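Local coordinates for putative transcriptional regulator TRANSCRIPTION REGULATOR protein (Rhizobium meliloti, PDB 5NLA) that acts as an AraC-like transcriptional activator that binds c-di-GMP by a PilZ-like mechanism to regulate extracellular polysaccharide production, at residues 83-88 / 102-107; 95-100 / 171-176; 155-160 / 247-252. All coordinates share one frame; numbering follows the deposited sequence.

Contact 1: 83-88 / 102-107; sequences DGFPAE and QVTPAH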
loop_
_atom_site.group_PDB
_atom_site.type_symbol
_atom_site.label_atom_id
_atom_site.label_comp_id
_atom_site.label_asym_id
_atom_site.label_seq_id
_atom_site.Cartn_x
_atom_site.Cartn_y
_atom_site.Cartn_z
ATOM N N ASP A 83 -19.052 16.462 15.984
ATOM C CA ASP A 83 -18.412 17.436 15.093
ATOM C C ASP A 83 -18.496 17.067 13.601
ATOM O O ASP A 83 -18.540 17.942 12.755
ATOM C CB ASP A 83 -16.919 17.644 15.481
ATOM C CG ASP A 83 -16.727 18.194 16.913
ATOM O OD1 ASP A 83 -17.614 18.928 17.418
ATOM O OD2 ASP A 83 -15.673 17.897 17.528
ATOM N N GLY A 84 -18.508 15.780 13.285
ATOM C CA GLY A 84 -18.447 15.329 11.906
ATOM C C GLY A 84 -17.025 14.971 11.533
ATOM O O GLY A 84 -16.088 15.158 12.316
ATOM N N PHE A 85 -16.863 14.442 10.327
ATOM C CA PHE A 85 -15.577 13.966 9.869
ATOM C C PHE A 85 -15.555 13.936 8.331
ATOM O O PHE A 85 -15.639 12.862 7.722
ATOM C CB PHE A 85 -15.306 12.588 10.465
ATOM C CG PHE A 85 -13.887 12.136 10.318
ATOM C CD1 PHE A 85 -12.943 12.479 11.274
ATOM C CD2 PHE A 85 -13.498 11.338 9.238
ATOM C CE1 PHE A 85 -11.627 12.068 11.150
ATOM C CE2 PHE A 85 -12.173 10.915 9.107
ATOM C CZ PHE A 85 -11.234 11.288 10.057
ATOM N N PRO A 86 -15.434 15.120 7.699
ATOM C CA PRO A 86 -15.515 15.231 6.245
ATOM C C PRO A 86 -14.284 14.651 5.543
ATOM O O PRO A 86 -13.198 15.215 5.645
ATOM C CB PRO A 86 -15.602 16.733 6.017
ATOM C CG PRO A 86 -14.859 17.332 7.160
ATOM C CD PRO A 86 -14.978 16.379 8.317
ATOM N N ALA A 87 -14.474 13.541 4.833
ATOM C CA ALA A 87 -13.376 12.814 4.207
ATOM C C ALA A 87 -13.764 12.296 2.823
ATOM O O ALA A 87 -14.938 12.078 2.536
ATOM C CB ALA A 87 -12.901 11.677 5.098
ATOM N N GLU A 88 -12.746 12.129 1.980
ATOM C CA GLU A 88 -12.904 11.733 0.595
ATOM C C GLU A 88 -11.760 10.827 0.198
ATOM O O GLU A 88 -10.598 11.135 0.473
ATOM C CB GLU A 88 -12.884 12.950 -0.319
ATOM C CG GLU A 88 -14.206 13.296 -0.973
ATOM C CD GLU A 88 -14.020 14.203 -2.176
ATOM O OE1 GLU A 88 -13.118 15.080 -2.140
ATOM O OE2 GLU A 88 -14.765 14.026 -3.167
ATOM N N GLN A 102 -6.722 11.112 -1.426
ATOM C CA GLN A 102 -7.302 11.158 -0.092
ATOM C C GLN A 102 -7.379 12.589 0.445
ATOM O O GLN A 102 -6.392 13.333 0.400
ATOM C CB GLN A 102 -6.438 10.334 0.844
ATOM C CG GLN A 102 -6.969 10.216 2.258
ATOM C CD GLN A 102 -6.284 9.106 3.018
ATOM O OE1 GLN A 102 -6.928 8.321 3.726
ATOM N NE2 GLN A 102 -4.969 9.014 2.859
ATOM N N VAL A 103 -8.549 12.963 0.957
ATOM C CA VAL A 103 -8.696 14.185 1.743
ATOM C C VAL A 103 -9.336 13.790 3.060
ATOM O O VAL A 103 -10.392 13.168 3.077
ATOM C CB VAL A 103 -9.565 15.237 1.029
ATOM C CG1 VAL A 103 -9.717 16.475 1.904
ATOM C CG2 VAL A 103 -8.962 15.603 -0.318
ATOM N N THR A 104 -8.700 14.163 4.158
ATOM C CA THR A 104 -9.063 13.615 5.452
ATOM C C THR A 104 -8.763 14.592 6.614
ATOM O O THR A 104 -7.797 15.355 6.539
ATOM C CB THR A 104 -8.350 12.253 5.628
ATOM O OG1 THR A 104 -9.002 11.500 6.652
ATOM C CG2 THR A 104 -6.865 12.421 5.944
ATOM N N PRO A 105 -9.611 14.613 7.663
ATOM C CA PRO A 105 -9.303 15.416 8.862
ATOM C C PRO A 105 -8.246 14.754 9.758
ATOM O O PRO A 105 -7.825 13.638 9.480
ATOM C CB PRO A 105 -10.651 15.502 9.601
ATOM C CG PRO A 105 -11.677 15.087 8.613
ATOM C CD PRO A 105 -10.992 14.112 7.707
ATOM N N ALA A 106 -7.823 15.446 10.818
ATOM C CA ALA A 106 -6.815 14.898 11.727
ATOM C C ALA A 106 -7.348 13.646 12.378
ATOM O O ALA A 106 -8.453 13.645 12.895
ATOM C CB ALA A 106 -6.416 15.896 12.794
ATOM N N HIS A 107 -6.571 12.571 12.309
ATOM C CA HIS A 107 -6.913 11.324 12.996
ATOM C C HIS A 107 -5.624 10.578 13.292
ATOM O O HIS A 107 -4.534 11.009 12.890
ATOM C CB HIS A 107 -7.840 10.464 12.124
ATOM C CG HIS A 107 -7.208 10.035 10.840
ATOM N ND1 HIS A 107 -7.001 10.901 9.789
ATOM C CD2 HIS A 107 -6.672 8.852 10.463
ATOM C CE1 HIS A 107 -6.388 10.265 8.808
ATOM N NE2 HIS A 107 -6.173 9.020 9.193
#
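Q102 meets E88 through its backbone, Q102 CA making a CA-H...O contact with E88 O. Its CB points away from 83-88, and NE2 makes a weak hydrogen bond to S168 OG. V103 forms an antiparallel hydrogen-bonded pair with E88: E88 N to V103 O and V103 N to E88 O are each 2.8 Å. The beta-branched valine suits an extended strand, and its side chain shares a face of the sheet with that of E88, V103 CB and E88 CB being 4.3 Å apart; the carboxylate of E88 is engaged by R52 in a salt bridge. At T104, OG1 comes obliquely to the F85 ring, 4.1 Å from F85 CE2. P105 supplies the main apolar contact. Its CD lies over one face of the F85 ring, 3.8 Å from the ring centroid and 18° off the normal, a CH-pi contact, while P105 CG reaches P86 CD at 3.6 Å. Having no N-H, proline fits a place where strand pairing stops. A106 brings only its carbonyl O to the edge of the same ring. H107 places CB at that edge too, 4.1 Å from F85 CZ, and turns its imidazole back so that ND1 donates to P105 O at 2.9 Å, in the ring plane, closing a bond within 105-107. The chemistry is thus divided: two backbone bonds set the register at V103, and beyond it the loop at F85 packs on P105 through a CH-pi contact, with W63 and F60 also meeting the F85 ring.

Contact 2: 95-100 / 171-176; sequences GDLLIV and LFMPYE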
loop_
_atom_site.group_PDB
_atom_site.type_symbol
_atom_site.label_atom_id
_atom_site.label_comp_id
_atom_site.label_asym_id
_atom_site.label_seq_id
_atom_site.Cartn_x
_atom_site.Cartn_y
_atom_site.Cartn_z
ATOM N N GLY A 95 -4.328 -0.390 -14.104
ATOM C CA GLY A 95 -4.017 -1.794 -14.060
ATOM C C GLY A 95 -3.965 -2.234 -12.612
ATOM O O GLY A 95 -4.895 -2.032 -11.858
ATOM N N ASP A 96 -2.890 -2.911 -12.257
ATOM C CA ASP A 96 -2.642 -3.394 -10.904
ATOM C C ASP A 96 -2.375 -2.329 -9.836
ATOM O O ASP A 96 -2.857 -2.426 -8.719
ATOM C CB ASP A 96 -1.502 -4.400 -10.951
ATOM C CG ASP A 96 -0.594 -4.187 -12.139
ATOM O OD1 ASP A 96 -0.365 -3.017 -12.498
ATOM O OD2 ASP A 96 -0.136 -5.187 -12.721
ATOM N N LEU A 97 -1.582 -1.336 -10.205
ATOM C CA LEU A 97 -1.206 -0.198 -9.364
ATOM C C LEU A 97 -2.409 0.734 -9.125
ATOM O O LEU A 97 -3.017 1.218 -10.085
ATOM C CB LEU A 97 -0.048 0.556 -10.040
ATOM C CG LEU A 97 0.546 1.818 -9.410
ATOM C CD1 LEU A 97 1.933 2.108 -9.970
ATOM C CD2 LEU A 97 -0.357 3.022 -9.615
ATOM N N LEU A 98 -2.735 0.973 -7.851
ATOM C CA LEU A 98 -3.878 1.801 -7.451
ATOM C C LEU A 98 -3.432 3.205 -7.013
ATOM O O LEU A 98 -2.607 3.355 -6.098
ATOM C CB LEU A 98 -4.654 1.128 -6.306
ATOM C CG LEU A 98 -5.951 1.827 -5.852
ATOM C CD1 LEU A 98 -7.082 1.611 -6.835
ATOM C CD2 LEU A 98 -6.402 1.372 -4.477
ATOM N N ILE A 99 -3.996 4.221 -7.668
ATOM C CA ILE A 99 -3.828 5.620 -7.271
ATOM C C ILE A 99 -5.030 6.002 -6.411
ATOM O O ILE A 99 -6.175 5.804 -6.833
ATOM C CB ILE A 99 -3.822 6.591 -8.477
ATOM C CG1 ILE A 99 -2.902 6.098 -9.605
ATOM C CG2 ILE A 99 -3.445 8.004 -8.026
ATOM C CD1 ILE A 99 -1.445 6.056 -9.232
ATOM N N VAL A 100 -4.778 6.558 -5.229
ATOM C CA VAL A 100 -5.853 7.054 -4.364
ATOM C C VAL A 100 -5.627 8.514 -3.983
ATOM O O VAL A 100 -4.593 8.856 -3.423
ATOM C CB VAL A 100 -5.995 6.191 -3.099
ATOM C CG1 VAL A 100 -6.964 6.825 -2.102
ATOM C CG2 VAL A 100 -6.442 4.788 -3.488
ATOM N N LEU A 171 0.059 5.990 -3.816
ATOM C CA LEU A 171 0.293 4.853 -4.721
ATOM C C LEU A 171 0.341 3.552 -3.916
ATOM O O LEU A 171 1.085 3.440 -2.932
ATOM C CB LEU A 171 1.635 4.998 -5.447
ATOM C CG LEU A 171 1.941 6.304 -6.171
ATOM C CD1 LEU A 171 3.367 6.298 -6.702
ATOM C CD2 LEU A 171 0.949 6.526 -7.295
ATOM N N PHE A 172 -0.456 2.578 -4.336
ATOM C CA PHE A 172 -0.392 1.236 -3.780
ATOM C C PHE A 172 0.044 0.330 -4.926
ATOM O O PHE A 172 -0.655 0.209 -5.922
ATOM C CB PHE A 172 -1.748 0.791 -3.253
ATOM C CG PHE A 172 -2.254 1.583 -2.075
ATOM C CD1 PHE A 172 -1.872 1.250 -0.781
ATOM C CD2 PHE A 172 -3.188 2.621 -2.251
ATOM C CE1 PHE A 172 -2.359 1.962 0.316
ATOM C CE2 PHE A 172 -3.692 3.328 -1.157
ATOM C CZ PHE A 172 -3.274 3.001 0.129
ATOM N N MET A 173 1.217 -0.279 -4.773
ATOM C CA MET A 173 1.846 -1.091 -5.817
ATOM C C MET A 173 1.881 -2.550 -5.325
ATOM O O MET A 173 2.368 -2.806 -4.214
ATOM C CB MET A 173 3.272 -0.575 -6.092
ATOM C CG MET A 173 3.336 0.757 -6.859
ATOM S SD MET A 173 4.874 1.700 -6.729
ATOM C CE MET A 173 4.795 2.032 -4.986
ATOM N N PRO A 174 1.357 -3.509 -6.125
ATOM C CA PRO A 174 1.350 -4.908 -5.673
ATOM C C PRO A 174 2.759 -5.469 -5.502
ATOM O O PRO A 174 3.646 -5.102 -6.270
ATOM C CB PRO A 174 0.625 -5.651 -6.796
ATOM C CG PRO A 174 -0.000 -4.614 -7.650
ATOM C CD PRO A 174 0.794 -3.372 -7.481
ATOM N N TYR A 175 2.944 -6.359 -4.519
ATOM C CA TYR A 175 4.280 -6.842 -4.122
ATOM C C TYR A 175 5.243 -7.026 -5.284
ATOM O O TYR A 175 6.391 -6.592 -5.230
ATOM C CB TYR A 175 4.214 -8.189 -3.378
ATOM C CG TYR A 175 5.558 -8.551 -2.784
ATOM C CD1 TYR A 175 6.023 -7.881 -1.664
ATOM C CD2 TYR A 175 6.379 -9.508 -3.363
ATOM C CE1 TYR A 175 7.257 -8.159 -1.117
ATOM C CE2 TYR A 175 7.624 -9.791 -2.818
ATOM C CZ TYR A 175 8.055 -9.102 -1.689
ATOM O OH TYR A 175 9.277 -9.338 -1.100
ATOM N N GLU A 176 4.753 -7.683 -6.322
ATOM C CA GLU A 176 5.581 -8.123 -7.423
ATOM C C GLU A 176 6.142 -6.989 -8.274
ATOM O O GLU A 176 7.230 -7.127 -8.834
ATOM C CB GLU A 176 4.781 -9.086 -8.284
ATOM C CG GLU A 176 5.590 -9.773 -9.361
ATOM C CD GLU A 176 6.750 -10.627 -8.850
ATOM O OE1 GLU A 176 6.652 -11.195 -7.733
ATOM O OE2 GLU A 176 7.759 -10.738 -9.588
#
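F172 and L98 sit at the centre of the tightly packed part, as an antiparallel hydrogen-bonded pair. L98 N donates to F172 O and F172 N to L98 O, each at 2.9 Å, and their side chains lie side by side, L98 CD2 4.1 Å from F172 CD2. In F172, CG stands anti to the carbonyl carbon (chi1 -65°), and the ring beyond it is turned edge-on to V100, whose CG2 lies near the ring plane, 3.9 Å from F172 CE2. A phenylalanine suits this site because one flat group spans both L98 and V100; an alanine here would probably open a gap beside V100 CG2 and L98 CD2 and leave L155, which also packs on the ring, without its mate. On the other face of the sheet I99 and L171 run alongside one another, and L97 CD1 meets M173 CG at 3.7 Å, a leucine methyl against the CG methylene of M173. The looser, more exposed side lies where pairing ends: P174, which has no N-H to continue it, touches D96 by packing, without a hydrogen bond, P174 CG being 3.6 Å from D96 CB. Strands 97-104 and 166-173 lie inside the sheet, flanked by 88-94, where L98 packs on H93, and by 124-129, where M173 packs on W124 and V126. Just past P174, Y175 packs against helix 251-261, and E176 joins it through H260 and reaches R301 in helix 294-306.

Contact 3: 155-160 / 247-252; sequences LGYPYR and AKMGVM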
loop_
_atom_site.group_PDB
_atom_site.type_symbol
_atom_site.label_atom_id
_atom_site.label_comp_id
_atom_site.label_asym_id
_atom_site.label_seq_id
_atom_site.Cartn_x
_atom_site.Cartn_y
_atom_site.Cartn_z
ATOM N N LEU A 155 2.951 -2.423 3.374
ATOM C CA LEU A 155 1.765 -2.737 4.152
ATOM C C LEU A 155 1.853 -4.106 4.851
ATOM O O LEU A 155 0.906 -4.512 5.528
ATOM C CB LEU A 155 0.523 -2.665 3.271
ATOM C CG LEU A 155 0.281 -1.311 2.608
ATOM C CD1 LEU A 155 -0.997 -1.379 1.807
ATOM C CD2 LEU A 155 0.193 -0.197 3.639
ATOM N N GLY A 156 2.972 -4.806 4.676
ATOM C CA GLY A 156 3.266 -6.024 5.410
ATOM C C GLY A 156 3.941 -5.842 6.758
ATOM O O GLY A 156 4.006 -6.803 7.539
ATOM N N TYR A 157 4.484 -4.650 7.025
ATOM C CA TYR A 157 5.027 -4.321 8.350
ATOM C C TYR A 157 4.038 -3.434 9.091
ATOM O O TYR A 157 3.432 -2.549 8.487
ATOM C CB TYR A 157 6.359 -3.583 8.267
ATOM C CG TYR A 157 7.554 -4.449 8.032
ATOM C CD1 TYR A 157 7.937 -5.406 8.968
ATOM C CD2 TYR A 157 8.350 -4.287 6.884
ATOM C CE1 TYR A 157 9.051 -6.206 8.754
ATOM C CE2 TYR A 157 9.478 -5.072 6.669
ATOM C CZ TYR A 157 9.827 -6.033 7.607
ATOM O OH TYR A 157 10.947 -6.815 7.399
ATOM N N PRO A 158 3.898 -3.651 10.408
ATOM C CA PRO A 158 3.010 -2.802 11.190
ATOM C C PRO A 158 3.530 -1.384 11.351
ATOM O O PRO A 158 4.732 -1.137 11.229
ATOM C CB PRO A 158 2.928 -3.506 12.545
ATOM C CG PRO A 158 4.143 -4.354 12.628
ATOM C CD PRO A 158 4.573 -4.676 11.231
ATOM N N TYR A 159 2.594 -0.466 11.580
ATOM C CA TYR A 159 2.897 0.919 11.895
ATOM C C TYR A 159 1.751 1.607 12.659
ATOM O O TYR A 159 0.577 1.269 12.493
ATOM C CB TYR A 159 3.247 1.685 10.625
ATOM C CG TYR A 159 2.150 1.774 9.580
ATOM C CD1 TYR A 159 1.255 2.854 9.550
ATOM C CD2 TYR A 159 2.037 0.824 8.600
ATOM C CE1 TYR A 159 0.268 2.954 8.578
ATOM C CE2 TYR A 159 1.053 0.909 7.622
ATOM C CZ TYR A 159 0.169 1.972 7.612
ATOM O OH TYR A 159 -0.793 2.018 6.626
ATOM N N ARG A 160 2.140 2.543 13.520
ATOM C CA ARG A 160 1.250 3.418 14.298
ATOM C C ARG A 160 1.551 4.840 13.838
ATOM O O ARG A 160 2.708 5.184 13.583
ATOM C CB ARG A 160 1.573 3.335 15.812
ATOM C CG ARG A 160 0.903 2.206 16.569
ATOM C CD ARG A 160 1.780 1.543 17.640
ATOM N NE ARG A 160 3.106 1.110 17.149
ATOM C CZ ARG A 160 3.358 0.121 16.268
ATOM N NH1 ARG A 160 2.383 -0.619 15.719
ATOM N NH2 ARG A 160 4.627 -0.127 15.927
ATOM N N ALA A 247 11.982 -6.121 12.422
ATOM C CA ALA A 247 11.349 -6.778 11.271
ATOM C C ALA A 247 10.367 -7.920 11.623
ATOM O O ALA A 247 10.721 -9.100 11.547
ATOM C CB ALA A 247 12.413 -7.259 10.282
ATOM N N LYS A 248 9.140 -7.543 11.996
ATOM C CA LYS A 248 8.036 -8.489 12.204
ATOM C C LYS A 248 7.068 -8.431 11.019
ATOM O O LYS A 248 6.006 -7.804 11.073
ATOM C CB LYS A 248 7.315 -8.200 13.523
ATOM C CG LYS A 248 8.063 -8.677 14.764
ATOM C CD LYS A 248 8.057 -10.204 14.927
ATOM C CE LYS A 248 6.733 -10.742 15.464
ATOM N NZ LYS A 248 6.576 -10.528 16.931
ATOM N N MET A 249 7.464 -9.105 9.949
ATOM C CA MET A 249 6.744 -9.097 8.673
ATOM C C MET A 249 5.466 -9.954 8.738
ATOM O O MET A 249 5.457 -11.047 9.330
ATOM C CB MET A 249 7.690 -9.601 7.556
ATOM C CG MET A 249 7.217 -9.359 6.130
ATOM S SD MET A 249 8.340 -9.930 4.839
ATOM C CE MET A 249 9.729 -8.881 5.213
ATOM N N GLY A 250 4.396 -9.450 8.122
ATOM C CA GLY A 250 3.110 -10.163 8.055
ATOM C C GLY A 250 3.148 -11.354 7.096
ATOM O O GLY A 250 3.979 -11.401 6.179
ATOM N N VAL A 251 2.246 -12.313 7.310
ATOM C CA VAL A 251 2.217 -13.521 6.504
ATOM C C VAL A 251 2.254 -13.265 5.006
ATOM O O VAL A 251 3.094 -13.846 4.329
ATOM C CB VAL A 251 1.060 -14.515 6.844
ATOM C CG1 VAL A 251 1.368 -15.275 8.119
ATOM C CG2 VAL A 251 -0.315 -13.861 6.897
ATOM N N MET A 252 1.378 -12.411 4.488
ATOM C CA MET A 252 1.224 -12.280 3.031
ATOM C C MET A 252 2.466 -11.730 2.362
ATOM O O MET A 252 2.825 -12.170 1.276
ATOM C CB MET A 252 0.023 -11.406 2.653
ATOM C CG MET A 252 -0.336 -11.413 1.166
ATOM S SD MET A 252 -0.557 -13.033 0.384
ATOM C CE MET A 252 -2.190 -12.714 -0.264
#
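Y157 and M249 cross obliquely, and their side chains set the shape of this contact. The first torsion of Y157 places CG anti to the carbonyl carbon (chi1 -80°), and the ring lies beside the backbone of 247-249, meeting it mainly through CD1 and CE1. M249 has CG anti to its own backbone N (chi1 -167°) and then bends at chi3, which brings the methyl CE back to the phenolic end, 3.7 Å from Y157 CZ; M249 CB also meets Y157 CE1, at 3.8 Å. On the other side of the ring plane from M249, A247 offers its small methyl, A247 CB lying 3.8 Å from Y157 CE1. K248 presents backbone rather than side chain: K248 N lies at the ring edge near its plane, 3.5 Å from Y157 CE1. A long flat tyrosine fits here because one ring can span three consecutive residues, and the flexible methionine can fold to meet its tip. Beside the ring, P158 CD comes 3.4 Å from K248 O. The polar tie is a single backbone bond, G250 N to G156 O at 2.7 Å, with an N-H...O angle of 152°. G250 has no side chain to come between the two backbones, whose CA atoms approach to 4.9 Å at G156 and G250. G250 is the N-cap residue of helix 251-261, and P158 also packs on helix 113-118. What results is an extended segment laid across the turn between strands 150-154 and 159-163, tying the sheet region to the helix leading toward the helix-turn-helix region, consistent with the AraC family's joining of a regulatory domain to a DNA-binding one.

How the contacts relate
Contacts 1 and 2 both use strand 97-104, at its two ends, with centres about 23 Å apart; contact 1 lies at the periphery, whereas contact 2 is near the centre of the chain. Both belong to the larger antiparallel sheet, while contact 3 adjoins the smaller, five-stranded one through strand 159-163. Its centre lies about 17 Å from that of contact 2, which it touches (F172 CD1 to L155 CD1 3.8 Å), and about 26 Å from that of contact 1. Along the chain contact 1 closes before contact 3 opens, while contact 2 interleaves with both. The series thus runs from the far end of strand 97-104, through its beginning beside 166-173, to helix 251-261, linking the sheet region with the helical part that probably binds DNA.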